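Local coordinates for shikimate dehydrogenase (NADP(+)) (Peptoclostridium difficile, PDB 5DZS), which probably catalyses the reversible NADPH-linked reduction of 3-dehydroshikimate to shikimate, a step on the route to chorismate and the aromatic amino acids, at residues N99-G104 against L233-G238; D106-M111 against I207-N212; I165-L170 against S193-S198; D176-A181 against T216-I221. All coordinates share one frame; numbering follows the deposited sequence. Where two conformers were deposited one is given.

Contact 1 of 4, residues N99-G104 against L233-G238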
loop_
_atom_site.group_PDB
_atom_site.type_symbol
_atom_site.label_atom_id
_atom_site.label_comp_id
_atom_site.label_asym_id
_atom_site.label_seq_id
_atom_site.Cartn_x
_atom_site.Cartn_y
_atom_site.Cartn_z
ATOM N N ASN B 99 -8.290 -2.262 6.035
ATOM C CA ASN B 99 -8.523 -3.314 7.008
ATOM C C ASN B 99 -7.406 -4.308 6.966
ATOM O O ASN B 99 -7.243 -5.039 5.972
ATOM C CB ASN B 99 -9.856 -3.985 6.773
ATOM C CG ASN B 99 -10.194 -4.956 7.885
ATOM O OD1 ASN B 99 -9.353 -5.793 8.251
ATOM N ND2 ASN B 99 -11.390 -4.860 8.418
ATOM N N THR B 100 -6.629 -4.367 8.032
ATOM C CA THR B 100 -5.577 -5.338 8.088
ATOM C C THR B 100 -6.025 -6.658 8.769
ATOM O O THR B 100 -5.159 -7.537 8.981
ATOM C CB THR B 100 -4.479 -4.803 8.908
ATOM O OG1 THR B 100 -4.997 -4.676 10.254
ATOM C CG2 THR B 100 -3.948 -3.451 8.350
ATOM N N ASP B 101 -7.317 -6.837 9.109
ATOM C CA ASP B 101 -7.761 -8.091 9.798
ATOM C C ASP B 101 -7.556 -9.386 8.994
ATOM O O ASP B 101 -7.145 -10.420 9.568
ATOM C CB ASP B 101 -9.234 -8.016 10.285
ATOM C CG ASP B 101 -9.391 -7.286 11.617
ATOM O OD1 ASP B 101 -8.391 -7.113 12.333
ATOM O OD2 ASP B 101 -10.541 -6.910 11.965
ATOM N N TYR B 102 -7.890 -9.383 7.706
ATOM C CA TYR B 102 -7.676 -10.566 6.862
ATOM C C TYR B 102 -6.169 -10.862 6.804
ATOM O O TYR B 102 -5.755 -12.006 6.972
ATOM C CB TYR B 102 -8.264 -10.325 5.457
ATOM C CG TYR B 102 -8.225 -11.458 4.456
ATOM C CD1 TYR B 102 -7.041 -11.793 3.786
ATOM C CD2 TYR B 102 -9.381 -12.120 4.096
ATOM C CE1 TYR B 102 -7.012 -12.793 2.840
ATOM C CE2 TYR B 102 -9.361 -13.118 3.134
ATOM C CZ TYR B 102 -8.166 -13.447 2.513
ATOM O OH TYR B 102 -8.151 -14.438 1.561
ATOM N N PHE B 103 -5.361 -9.831 6.571
ATOM C CA PHE B 103 -3.899 -9.989 6.508
ATOM C C PHE B 103 -3.290 -10.585 7.779
ATOM O O PHE B 103 -2.489 -11.539 7.705
ATOM C CB PHE B 103 -3.209 -8.658 6.184
ATOM C CG PHE B 103 -1.742 -8.685 6.456
ATOM C CD1 PHE B 103 -0.849 -9.116 5.481
ATOM C CD2 PHE B 103 -1.256 -8.364 7.706
ATOM C CE1 PHE B 103 0.511 -9.184 5.753
ATOM C CE2 PHE B 103 0.095 -8.437 7.981
ATOM C CZ PHE B 103 0.979 -8.851 7.002
ATOM N N GLY B 104 -3.695 -10.059 8.940
ATOM C CA GLY B 104 -3.180 -10.524 10.221
ATOM C C GLY B 104 -3.565 -11.967 10.497
ATOM O O GLY B 104 -2.760 -12.720 11.068
ATOM N N LEU B 233 -1.512 -12.475 19.979
ATOM C CA LEU B 233 -0.367 -11.543 19.951
ATOM C C LEU B 233 0.338 -11.441 18.604
ATOM O O LEU B 233 0.652 -10.338 18.147
ATOM C CB LEU B 233 0.633 -11.857 21.064
ATOM C CG LEU B 233 1.805 -10.877 21.203
ATOM C CD1 LEU B 233 1.341 -9.444 21.465
ATOM C CD2 LEU B 233 2.737 -11.350 22.310
ATOM N N TYR B 234 0.591 -12.561 17.945
ATOM C CA TYR B 234 1.303 -12.489 16.672
ATOM C C TYR B 234 0.531 -11.636 15.667
ATOM O O TYR B 234 1.106 -10.845 14.920
ATOM C CB TYR B 234 1.558 -13.901 16.118
ATOM C CG TYR B 234 2.576 -13.965 15.015
ATOM C CD1 TYR B 234 3.932 -13.981 15.314
ATOM C CD2 TYR B 234 2.199 -14.014 13.679
ATOM C CE1 TYR B 234 4.878 -14.050 14.319
ATOM C CE2 TYR B 234 3.155 -14.085 12.670
ATOM C CZ TYR B 234 4.485 -14.104 13.000
ATOM O OH TYR B 234 5.485 -14.178 12.042
ATOM N N MET B 235 -0.782 -11.812 15.644
ATOM C CA MET B 235 -1.641 -11.054 14.753
ATOM C C MET B 235 -1.586 -9.575 15.114
ATOM O O MET B 235 -1.521 -8.708 14.242
ATOM C CB MET B 235 -3.068 -11.581 14.815
ATOM C CG MET B 235 -4.053 -10.783 14.015
ATOM S SD MET B 235 -5.573 -11.734 13.924
ATOM C CE MET B 235 -6.671 -10.521 13.183
ATOM N N LEU B 236 -1.597 -9.271 16.403
ATOM C CA LEU B 236 -1.534 -7.866 16.810
ATOM C C LEU B 236 -0.241 -7.193 16.321
ATOM O O LEU B 236 -0.229 -6.040 15.916
ATOM C CB LEU B 236 -1.643 -7.719 18.329
ATOM C CG LEU B 236 -2.999 -8.044 18.951
ATOM C CD1 LEU B 236 -2.927 -7.918 20.461
ATOM C CD2 LEU B 236 -4.100 -7.146 18.392
ATOM N N VAL B 237 0.875 -7.893 16.406
ATOM C CA VAL B 237 2.134 -7.320 15.958
ATOM C C VAL B 237 2.122 -7.181 14.431
ATOM O O VAL B 237 2.530 -6.154 13.884
ATOM C CB VAL B 237 3.338 -8.161 16.447
ATOM C CG1 VAL B 237 4.628 -7.552 15.926
ATOM C CG2 VAL B 237 3.375 -8.220 17.958
ATOM N N GLY B 238 1.666 -8.208 13.728
ATOM C CA GLY B 238 1.605 -8.107 12.263
ATOM C C GLY B 238 0.724 -6.983 11.790
ATOM O O GLY B 238 1.092 -6.262 10.849
#
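Met235 stretches out fully toward the start of the helix that begins at Asp101: its CG stands anti to the backbone N (chi1 175°), and the next two torsions are also near 180°. The straight, unbranched chain runs along Gly104, with Met235 CG 3.7 Å from Gly104 C, and its methyl ends over the first turn, Met235 CE lying 3.6 Å from Asp101 O and 3.9 Å from Asp101 OD1. Glycine suits position 104 because the two helices come very close here, the CA atoms of Gly104 and Met235 being 4.8 Å apart; Gly104, with no side chain, lets the methionine chain lie directly against its backbone. Helix 101-111 and helix 233-248 meet in this way beside the predicted shikimate site, to which Asp101 belongs. The carboxylate of Asp101 is gripped at both oxygens, OD2 in a salt bridge with Lys65, the predicted proton acceptor, and OD1 in a hydrogen bond with Gln239. Phe103 makes the second touch, at Gly238. Its CG is anti to the backbone N (chi1 165°), and the ring turns an edge to the second helix, Phe103 CE2 lying 3.7 Å from Gly238 O, which is close to the ring plane. A flat aromatic side chain suits this place, since the same ring also makes a cation-pi contact with Lys242.

Contact 2 of 4, residues D106-M111 against I207-N212; sequences DSMFKM and IDLIYN
Met108 and Ile207 meet obliquely, the sulfur end of the methionine lying against the CG2 branch of the isoleucine. The methionine leaves its helix extended and then bends at its last torsion (chi3 66°), which swings the methyl round so that both SD and CE border the same branch: Met108 SD is 3.8 Å from Ile207 CG2, and Met108 CE is 3.5 Å from it. That methyl also touches Leu209, whose side chain runs at about a right angle to the methionine, with Met108 CE 4.0 Å from Leu209 CD2. Methionine suits the place as a long unbranched chain that touches both Ile207 and Leu209; it has two modelled conformers, and these contacts hold for the one described. The helix 101-111 packs here against the end of strand 205-208 in the parallel sheet of the nucleotide-binding, Rossmann-like domain, and Leu209, just past the strand, is a predicted NADP(+) site residue. Phe109 follows the methionine on the helix, and its ring meets that of Tyr136; its approach to Ile207 is too close as modelled and remains doubtful. Where the strand ends, Asp208 OD1 accepts from Ile210 N at 3.1 Å, making an Asx turn; the donor stands well above the carboxylate plane. The two carboxylate oxygens have further partners: Asn180 gives a bond to OD1, and Thr216 binds OD2.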
loop_
_atom_site.group_PDB
_atom_site.type_symbol
_atom_site.label_atom_id
_atom_site.label_comp_id
_atom_site.label_asym_id
_atom_site.label_seq_id
_atom_site.Cartn_x
_atom_site.Cartn_y
_atom_site.Cartn_z
ATOM N N ASP B 106 -4.205 -14.287 8.181
ATOM C CA ASP B 106 -3.416 -15.093 7.256
ATOM C C ASP B 106 -2.030 -15.325 7.848
ATOM O O ASP B 106 -1.523 -16.438 7.872
ATOM C CB ASP B 106 -3.296 -14.408 5.904
ATOM C CG ASP B 106 -2.433 -15.182 4.939
ATOM O OD1 ASP B 106 -2.814 -16.302 4.570
ATOM O OD2 ASP B 106 -1.379 -14.662 4.536
ATOM N N SER B 107 -1.430 -14.249 8.329
ATOM C CA SER B 107 -0.116 -14.279 8.955
ATOM C C SER B 107 -0.033 -15.248 10.151
ATOM O O SER B 107 0.889 -16.091 10.227
ATOM C CB SER B 107 0.223 -12.864 9.420
ATOM O OG SER B 107 1.498 -12.814 10.010
ATOM N N MET B 108 -1.003 -15.112 11.061
ATOM C CA MET B 108 -1.135 -15.926 12.286
ATOM C C MET B 108 -1.303 -17.418 11.972
ATOM O O MET B 108 -0.713 -18.274 12.631
ATOM C CB MET B 108 -2.349 -15.429 13.092
ATOM C CG MET B 108 -2.739 -16.276 14.304
ATOM S SD MET B 108 -4.283 -15.753 15.119
ATOM C CE MET B 108 -5.479 -16.102 13.835
ATOM N N PHE B 109 -2.132 -17.717 10.980
ATOM C CA PHE B 109 -2.390 -19.110 10.562
ATOM C C PHE B 109 -1.148 -19.750 9.957
ATOM O O PHE B 109 -0.849 -20.910 10.235
ATOM C CB PHE B 109 -3.569 -19.205 9.595
ATOM C CG PHE B 109 -4.905 -19.261 10.276
ATOM C CD1 PHE B 109 -5.516 -18.111 10.729
ATOM C CD2 PHE B 109 -5.556 -20.468 10.454
ATOM C CE1 PHE B 109 -6.752 -18.154 11.344
ATOM C CE2 PHE B 109 -6.794 -20.525 11.084
ATOM C CZ PHE B 109 -7.394 -19.364 11.520
ATOM N N LYS B 110 -0.415 -18.996 9.145
ATOM C CA LYS B 110 0.822 -19.508 8.559
ATOM C C LYS B 110 1.859 -19.761 9.635
ATOM O O LYS B 110 2.532 -20.779 9.627
ATOM C CB LYS B 110 1.396 -18.527 7.535
ATOM C CG LYS B 110 0.600 -18.436 6.252
ATOM C CD LYS B 110 1.120 -17.308 5.385
ATOM C CE LYS B 110 0.384 -17.239 4.060
ATOM N NZ LYS B 110 0.645 -15.946 3.377
ATOM N N MET B 111 1.978 -18.838 10.575
ATOM C CA MET B 111 2.965 -18.968 11.639
ATOM C C MET B 111 2.665 -20.199 12.502
ATOM O O MET B 111 3.580 -20.940 12.873
ATOM C CB MET B 111 3.004 -17.674 12.466
ATOM C CG MET B 111 3.916 -17.686 13.681
ATOM S SD MET B 111 3.237 -18.600 15.081
ATOM C CE MET B 111 1.731 -17.675 15.430
ATOM N N ILE B 207 -8.455 -20.865 18.439
ATOM C CA ILE B 207 -7.773 -19.630 18.085
ATOM C C ILE B 207 -8.472 -18.495 18.809
ATOM O O ILE B 207 -9.677 -18.310 18.670
ATOM C CB ILE B 207 -7.786 -19.376 16.565
ATOM C CG1 ILE B 207 -7.068 -20.532 15.852
ATOM C CG2 ILE B 207 -7.134 -18.033 16.243
ATOM C CD1 ILE B 207 -7.174 -20.487 14.346
ATOM N N ASP B 208 -7.719 -17.744 19.603
ATOM C CA ASP B 208 -8.307 -16.614 20.317
ATOM C C ASP B 208 -7.672 -15.330 19.806
ATOM O O ASP B 208 -6.469 -15.178 19.881
ATOM C CB ASP B 208 -8.087 -16.771 21.831
ATOM C CG ASP B 208 -8.997 -15.864 22.659
ATOM O OD1 ASP B 208 -9.677 -14.981 22.076
ATOM O OD2 ASP B 208 -9.049 -16.057 23.892
ATOM N N LEU B 209 -8.475 -14.412 19.282
ATOM C CA LEU B 209 -7.921 -13.155 18.774
ATOM C C LEU B 209 -7.527 -12.219 19.907
ATOM O O LEU B 209 -6.791 -11.247 19.693
ATOM C CB LEU B 209 -8.880 -12.474 17.802
ATOM C CG LEU B 209 -9.269 -13.300 16.570
ATOM C CD1 LEU B 209 -10.075 -12.471 15.578
ATOM C CD2 LEU B 209 -8.049 -13.921 15.896
ATOM N N ILE B 210 -8.000 -12.511 21.111
ATOM C CA ILE B 210 -7.664 -11.714 22.276
ATOM C C ILE B 210 -6.260 -12.035 22.741
ATOM O O ILE B 210 -5.770 -13.158 22.592
ATOM C CB ILE B 210 -8.617 -12.016 23.457
ATOM C CG1 ILE B 210 -10.072 -11.685 23.090
ATOM C CG2 ILE B 210 -8.188 -11.267 24.710
ATOM C CD1 ILE B 210 -10.318 -10.240 22.695
ATOM N N TYR B 211 -5.591 -11.026 23.275
ATOM C CA TYR B 211 -4.300 -11.245 23.884
ATOM C C TYR B 211 -4.293 -10.607 25.259
ATOM O O TYR B 211 -4.635 -9.437 25.410
ATOM C CB TYR B 211 -3.132 -10.675 23.080
ATOM C CG TYR B 211 -1.870 -10.764 23.906
ATOM C CD1 TYR B 211 -1.281 -11.999 24.169
ATOM C CD2 TYR B 211 -1.301 -9.630 24.477
ATOM C CE1 TYR B 211 -0.145 -12.103 24.948
ATOM C CE2 TYR B 211 -0.165 -9.722 25.260
ATOM C CZ TYR B 211 0.408 -10.961 25.496
ATOM O OH TYR B 211 1.542 -11.053 26.268
ATOM N N ASN B 212 -3.926 -11.403 26.255
ATOM C CA ASN B 212 -3.756 -10.912 27.606
ATOM C C ASN B 212 -2.594 -11.686 28.237
ATOM O O ASN B 212 -2.549 -12.921 28.172
ATOM C CB ASN B 212 -5.044 -11.020 28.432
ATOM C CG ASN B 212 -5.557 -12.438 28.547
ATOM O OD1 ASN B 212 -5.156 -13.323 27.791
ATOM N ND2 ASN B 212 -6.462 -12.660 29.495
#

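Contact 3 of 4, residues I165-L170 against S193-S198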
loop_
_atom_site.group_PDB
_atom_site.type_symbol
_atom_site.label_atom_id
_atom_site.label_comp_id
_atom_site.label_asym_id
_atom_site.label_seq_id
_atom_site.Cartn_x
_atom_site.Cartn_y
_atom_site.Cartn_z
ATOM N N ILE B 165 -25.670 -19.599 13.466
ATOM C CA ILE B 165 -26.203 -20.421 14.548
ATOM C C ILE B 165 -26.173 -19.647 15.852
ATOM O O ILE B 165 -25.566 -18.578 15.928
ATOM C CB ILE B 165 -25.387 -21.722 14.750
ATOM C CG1 ILE B 165 -23.935 -21.399 15.147
ATOM C CG2 ILE B 165 -25.430 -22.575 13.489
ATOM C CD1 ILE B 165 -23.104 -22.619 15.482
ATOM N N ASP B 166 -26.854 -20.177 16.867
ATOM C CA ASP B 166 -26.801 -19.589 18.204
ATOM C C ASP B 166 -26.003 -20.547 19.084
ATOM O O ASP B 166 -25.653 -21.645 18.650
ATOM C CB ASP B 166 -28.188 -19.246 18.777
ATOM C CG ASP B 166 -29.056 -20.461 19.020
ATOM O OD1 ASP B 166 -28.538 -21.588 19.163
ATOM O OD2 ASP B 166 -30.285 -20.271 19.095
ATOM N N TYR B 167 -25.713 -20.132 20.310
ATOM C CA TYR B 167 -24.871 -20.923 21.211
ATOM C C TYR B 167 -25.525 -22.237 21.675
ATOM O O TYR B 167 -24.838 -23.140 22.166
ATOM C CB TYR B 167 -24.389 -20.054 22.384
ATOM C CG TYR B 167 -23.309 -19.055 21.989
ATOM C CD1 TYR B 167 -23.608 -17.935 21.216
ATOM C CD2 TYR B 167 -21.990 -19.234 22.390
ATOM C CE1 TYR B 167 -22.621 -17.022 20.854
ATOM C CE2 TYR B 167 -20.998 -18.331 22.029
ATOM C CZ TYR B 167 -21.318 -17.226 21.264
ATOM O OH TYR B 167 -20.330 -16.317 20.909
ATOM N N GLU B 168 -26.841 -22.342 21.496
ATOM C CA GLU B 168 -27.570 -23.557 21.835
ATOM C C GLU B 168 -27.292 -24.616 20.780
ATOM O O GLU B 168 -26.969 -25.757 21.111
ATOM C CB GLU B 168 -29.069 -23.274 21.935
ATOM C CG GLU B 168 -29.407 -22.286 23.034
ATOM C CD GLU B 168 -28.967 -22.782 24.401
ATOM O OE1 GLU B 168 -29.116 -24.001 24.673
ATOM O OE2 GLU B 168 -28.484 -21.948 25.203
ATOM N N GLU B 169 -27.402 -24.225 19.510
ATOM C CA GLU B 169 -27.121 -25.130 18.397
ATOM C C GLU B 169 -25.667 -25.541 18.392
ATOM O O GLU B 169 -25.323 -26.625 17.953
ATOM C CB GLU B 169 -27.426 -24.473 17.057
ATOM C CG GLU B 169 -28.868 -24.048 16.854
ATOM C CD GLU B 169 -29.044 -23.335 15.535
ATOM O OE1 GLU B 169 -29.219 -24.014 14.498
ATOM O OE2 GLU B 169 -29.020 -22.089 15.541
ATOM N N LEU B 170 -24.800 -24.646 18.852
ATOM C CA LEU B 170 -23.371 -24.926 18.884
ATOM C C LEU B 170 -23.026 -26.130 19.747
ATOM O O LEU B 170 -22.005 -26.777 19.525
ATOM C CB LEU B 170 -22.616 -23.696 19.397
ATOM C CG LEU B 170 -21.099 -23.826 19.522
ATOM C CD1 LEU B 170 -20.447 -24.193 18.195
ATOM C CD2 LEU B 170 -20.521 -22.522 20.045
ATOM N N SER B 193 -14.942 -17.722 29.781
ATOM C CA SER B 193 -14.824 -18.142 28.397
ATOM C C SER B 193 -16.148 -17.928 27.671
ATOM O O SER B 193 -17.207 -18.108 28.256
ATOM C CB SER B 193 -14.457 -19.627 28.354
ATOM O OG SER B 193 -14.582 -20.154 27.049
ATOM N N PRO B 194 -16.099 -17.560 26.385
ATOM C CA PRO B 194 -17.341 -17.362 25.624
ATOM C C PRO B 194 -18.132 -18.660 25.419
ATOM O O PRO B 194 -19.319 -18.612 25.089
ATOM C CB PRO B 194 -16.851 -16.833 24.271
ATOM C CG PRO B 194 -15.440 -17.289 24.170
ATOM C CD PRO B 194 -14.903 -17.302 25.564
ATOM N N VAL B 195 -17.465 -19.800 25.599
ATOM C CA VAL B 195 -18.106 -21.099 25.456
ATOM C C VAL B 195 -17.671 -22.035 26.565
ATOM O O VAL B 195 -16.575 -21.908 27.121
ATOM C CB VAL B 195 -17.799 -21.760 24.096
ATOM C CG1 VAL B 195 -18.477 -20.992 22.974
ATOM C CG2 VAL B 195 -16.297 -21.882 23.861
ATOM N N SER B 196 -18.543 -22.982 26.870
ATOM C CA SER B 196 -18.291 -23.951 27.906
ATOM C C SER B 196 -17.255 -24.987 27.495
ATOM O O SER B 196 -16.971 -25.191 26.310
ATOM C CB SER B 196 -19.587 -24.681 28.243
ATOM O OG SER B 196 -20.065 -25.381 27.103
ATOM N N LYS B 197 -16.727 -25.656 28.507
ATOM C CA LYS B 197 -15.761 -26.731 28.350
ATOM C C LYS B 197 -16.323 -27.830 27.436
ATOM O O LYS B 197 -15.590 -28.427 26.651
ATOM C CB LYS B 197 -15.441 -27.308 29.736
ATOM C CG LYS B 197 -14.302 -28.305 29.761
ATOM C CD LYS B 197 -14.017 -28.863 31.150
ATOM C CE LYS B 197 -15.162 -29.717 31.676
ATOM N NZ LYS B 197 -14.811 -30.405 32.951
ATOM N N SER B 198 -17.628 -28.088 27.553
ATOM C CA SER B 198 -18.308 -29.111 26.744
ATOM C C SER B 198 -18.271 -28.813 25.246
ATOM O O SER B 198 -18.215 -29.735 24.426
ATOM C CB SER B 198 -19.759 -29.254 27.189
ATOM O OG SER B 198 -19.829 -29.639 28.547
#
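Val195 O takes a 2.7 Å hydrogen bond from Ser193 OG, in the carbonyl plane and on a lone pair, while the side chain of the same valine touches Tyr167 and Leu170 across the contact. Tyr167 presents its edge to it: Tyr167 CE2 lies 3.8 Å from Val195 CG1, near the ring plane, and the two side chains run at about a right angle. With its CG beside the backbone N (chi1 -74°), the ring reaches Pro194 and Val195. Leu170, three residues further on, sets its CD2 3.9 Å from Val195 CG1, and the same methyl therefore touches both residues. Valine's short branches put a methyl close to the backbone, where both Tyr167 and Leu170 can meet it. The contact lies at one side of the parallel sheet: segment 165-170 lies on the outermost strand 163-166 and runs on past it, and the loop from Ser193 leads into helix 197-200. Pro194 O lies 3.5 Å from Tyr167 CE2. Arg150 donates a hydrogen bond to this carbonyl and makes a cation-pi contact with the tyrosine, so one charged group ties both together. Asp166 OD1 accepts from Glu169 N at 2.9 Å and, weakly, from Glu168 N, the donor of Glu169 arriving nearly in line with the C-O bond; this Asx motif braces residues 166-169.

Contact 4 of 4, residues D176-A181 against T216-I221; sequences DIILNA and TEFLRI
The helix starting at Glu217 lies beside strand 177-180, their nearest CA atoms, those of Asn180 and Phe218, being 8.4 Å apart. The Phe218 ring bridges that distance: chi1 177° sets CG anti to the backbone N and carries the ring out to Ile178 and Asn180. Asn180 CB rests over one face of the ring in a CH-pi contact, 4.2 Å from its centroid and 27° off the ring normal. The far end of the ring turns edge-on to the strand backbone, Phe218 CZ lying 3.9 Å from Ile178 O, while Ile178 CG2 lies 4.0 Å from Phe218 CZ. Phenylalanine suits the place because its long flat side chain spans the distance and offers a face to Asn180 CB and an edge to Ile178. Asn180 keeps its amide for polar work, OD1 bonding Thr182. Thr216, at the helix N-cap, accepts from Leu219 N through OG1. Such packing of a helix on a parallel sheet is characteristic of the Rossmann-like NADP(+)-binding domain of shikimate dehydrogenases.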
loop_
_atom_site.group_PDB
_atom_site.type_symbol
_atom_site.label_atom_id
_atom_site.label_comp_id
_atom_site.label_asym_id
_atom_site.label_seq_id
_atom_site.Cartn_x
_atom_site.Cartn_y
_atom_site.Cartn_z
ATOM N N ASP B 176 -13.103 -28.880 13.459
ATOM C CA ASP B 176 -11.654 -28.771 13.600
ATOM C C ASP B 176 -11.227 -27.540 14.387
ATOM O O ASP B 176 -10.464 -27.638 15.345
ATOM C CB ASP B 176 -11.010 -28.690 12.212
ATOM C CG ASP B 176 -11.218 -29.949 11.406
ATOM O OD1 ASP B 176 -10.568 -30.960 11.735
ATOM O OD2 ASP B 176 -12.005 -29.925 10.433
ATOM N N ILE B 177 -11.727 -26.380 13.968
ATOM C CA ILE B 177 -11.317 -25.101 14.531
ATOM C C ILE B 177 -12.442 -24.281 15.143
ATOM O O ILE B 177 -13.533 -24.181 14.577
ATOM C CB ILE B 177 -10.708 -24.221 13.411
ATOM C CG1 ILE B 177 -9.438 -24.868 12.848
ATOM C CG2 ILE B 177 -10.416 -22.811 13.911
ATOM C CD1 ILE B 177 -9.006 -24.297 11.513
ATOM N N ILE B 178 -12.176 -23.722 16.317
ATOM C CA ILE B 178 -13.095 -22.771 16.933
ATOM C C ILE B 178 -12.284 -21.497 17.185
ATOM O O ILE B 178 -11.236 -21.510 17.856
ATOM C CB ILE B 178 -13.820 -23.320 18.181
ATOM C CG1 ILE B 178 -14.889 -22.323 18.657
ATOM C CG2 ILE B 178 -12.843 -23.683 19.293
ATOM C CD1 ILE B 178 -15.830 -22.900 19.700
ATOM N N LEU B 179 -12.786 -20.401 16.635
ATOM C CA LEU B 179 -12.111 -19.110 16.703
ATOM C C LEU B 179 -12.961 -18.099 17.472
ATOM O O LEU B 179 -14.151 -17.880 17.151
ATOM C CB LEU B 179 -11.796 -18.643 15.291
ATOM C CG LEU B 179 -11.019 -17.315 15.144
ATOM C CD1 LEU B 179 -10.167 -17.308 13.889
ATOM C CD2 LEU B 179 -11.944 -16.110 15.174
ATOM N N ASN B 180 -12.362 -17.514 18.503
ATOM C CA ASN B 180 -13.043 -16.505 19.299
ATOM C C ASN B 180 -12.851 -15.093 18.754
ATOM O O ASN B 180 -11.751 -14.530 18.848
ATOM C CB ASN B 180 -12.545 -16.508 20.740
ATOM C CG ASN B 180 -13.213 -15.430 21.570
ATOM O OD1 ASN B 180 -14.415 -15.198 21.442
ATOM N ND2 ASN B 180 -12.436 -14.750 22.405
ATOM N N ALA B 181 -13.918 -14.527 18.203
ATOM C CA ALA B 181 -13.915 -13.150 17.705
ATOM C C ALA B 181 -14.778 -12.246 18.604
ATOM O O ALA B 181 -15.153 -11.153 18.187
ATOM C CB ALA B 181 -14.419 -13.096 16.273
ATOM N N THR B 216 -6.151 -16.227 28.519
ATOM C CA THR B 216 -7.605 -16.294 28.564
ATOM C C THR B 216 -8.106 -17.645 29.075
ATOM O O THR B 216 -7.443 -18.675 28.916
ATOM C CB THR B 216 -8.205 -16.074 27.164
ATOM O OG1 THR B 216 -7.792 -17.141 26.302
ATOM C CG2 THR B 216 -7.764 -14.738 26.594
ATOM N N GLU B 217 -9.289 -17.640 29.683
ATOM C CA GLU B 217 -9.888 -18.867 30.178
ATOM C C GLU B 217 -10.154 -19.813 29.005
ATOM O O GLU B 217 -9.998 -21.023 29.122
ATOM C CB GLU B 217 -11.187 -18.557 30.927
ATOM C CG GLU B 217 -11.876 -19.764 31.547
ATOM C CD GLU B 217 -11.074 -20.424 32.662
ATOM O OE1 GLU B 217 -10.008 -19.901 33.030
ATOM O OE2 GLU B 217 -11.522 -21.466 33.185
ATOM N N PHE B 218 -10.555 -19.236 27.877
ATOM C CA PHE B 218 -10.821 -19.989 26.647
ATOM C C PHE B 218 -9.619 -20.869 26.300
ATOM O O PHE B 218 -9.755 -22.084 26.154
ATOM C CB PHE B 218 -11.156 -18.981 25.537
ATOM C CG PHE B 218 -11.394 -19.577 24.171
ATOM C CD1 PHE B 218 -12.495 -20.362 23.913
ATOM C CD2 PHE B 218 -10.568 -19.226 23.104
ATOM C CE1 PHE B 218 -12.728 -20.873 22.644
ATOM C CE2 PHE B 218 -10.801 -19.720 21.828
ATOM C CZ PHE B 218 -11.879 -20.550 21.598
ATOM N N LEU B 219 -8.438 -20.259 26.191
ATOM C CA LEU B 219 -7.222 -21.021 25.867
ATOM C C LEU B 219 -6.720 -21.836 27.048
ATOM O O LEU B 219 -6.109 -22.887 26.866
ATOM C CB LEU B 219 -6.107 -20.098 25.363
ATOM C CG LEU B 219 -6.431 -19.334 24.082
ATOM C CD1 LEU B 219 -5.200 -18.575 23.599
ATOM C CD2 LEU B 219 -6.945 -20.285 23.010
ATOM N N ARG B 220 -6.974 -21.343 28.254
ATOM C CA ARG B 220 -6.567 -22.052 29.450
ATOM C C ARG B 220 -7.359 -23.361 29.528
ATOM O O ARG B 220 -6.800 -24.400 29.869
ATOM C CB ARG B 220 -6.719 -21.145 30.676
ATOM C CG ARG B 220 -6.385 -21.770 32.024
ATOM C CD ARG B 220 -5.760 -20.741 32.972
ATOM N NE ARG B 220 -6.321 -19.388 32.834
ATOM C CZ ARG B 220 -7.072 -18.760 33.741
ATOM N NH1 ARG B 220 -7.518 -17.532 33.487
ATOM N NH2 ARG B 220 -7.392 -19.342 34.896
ATOM N N ILE B 221 -8.640 -23.324 29.152
ATOM C CA ILE B 221 -9.464 -24.548 29.121
ATOM C C ILE B 221 -8.987 -25.478 27.998
ATOM O O ILE B 221 -8.972 -26.696 28.160
ATOM C CB ILE B 221 -10.972 -24.244 28.928
ATOM C CG1 ILE B 221 -11.541 -23.534 30.162
ATOM C CG2 ILE B 221 -11.766 -25.537 28.700
ATOM C CD1 ILE B 221 -12.945 -22.994 29.967
#

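Overall arrangement
Contacts 1 and 2 share helix 101-111 and have centres about 8 Å apart; Tyr234 and Leu233 of contact 1 pack on Ser107, Met111 and Tyr211 of contact 2. Contacts 2, 3 and 4 all reach the parallel sheet, where strands 177-180 and 205-208 are neighbours. Contacts 2 and 4, about 11 Å apart between centres, are joined there by Asn180 bonding to Asp208 and Ile207. Contact 3 lies another step outward, its centre about 11 Å from that of contact 4 and about 26 Å from that of contact 1. Along the chain, contact 1 spans the other three, while contact 4 alternates with contacts 2 and 3. Together they run from the predicted shikimate site toward the edge of the nucleotide-binding sheet.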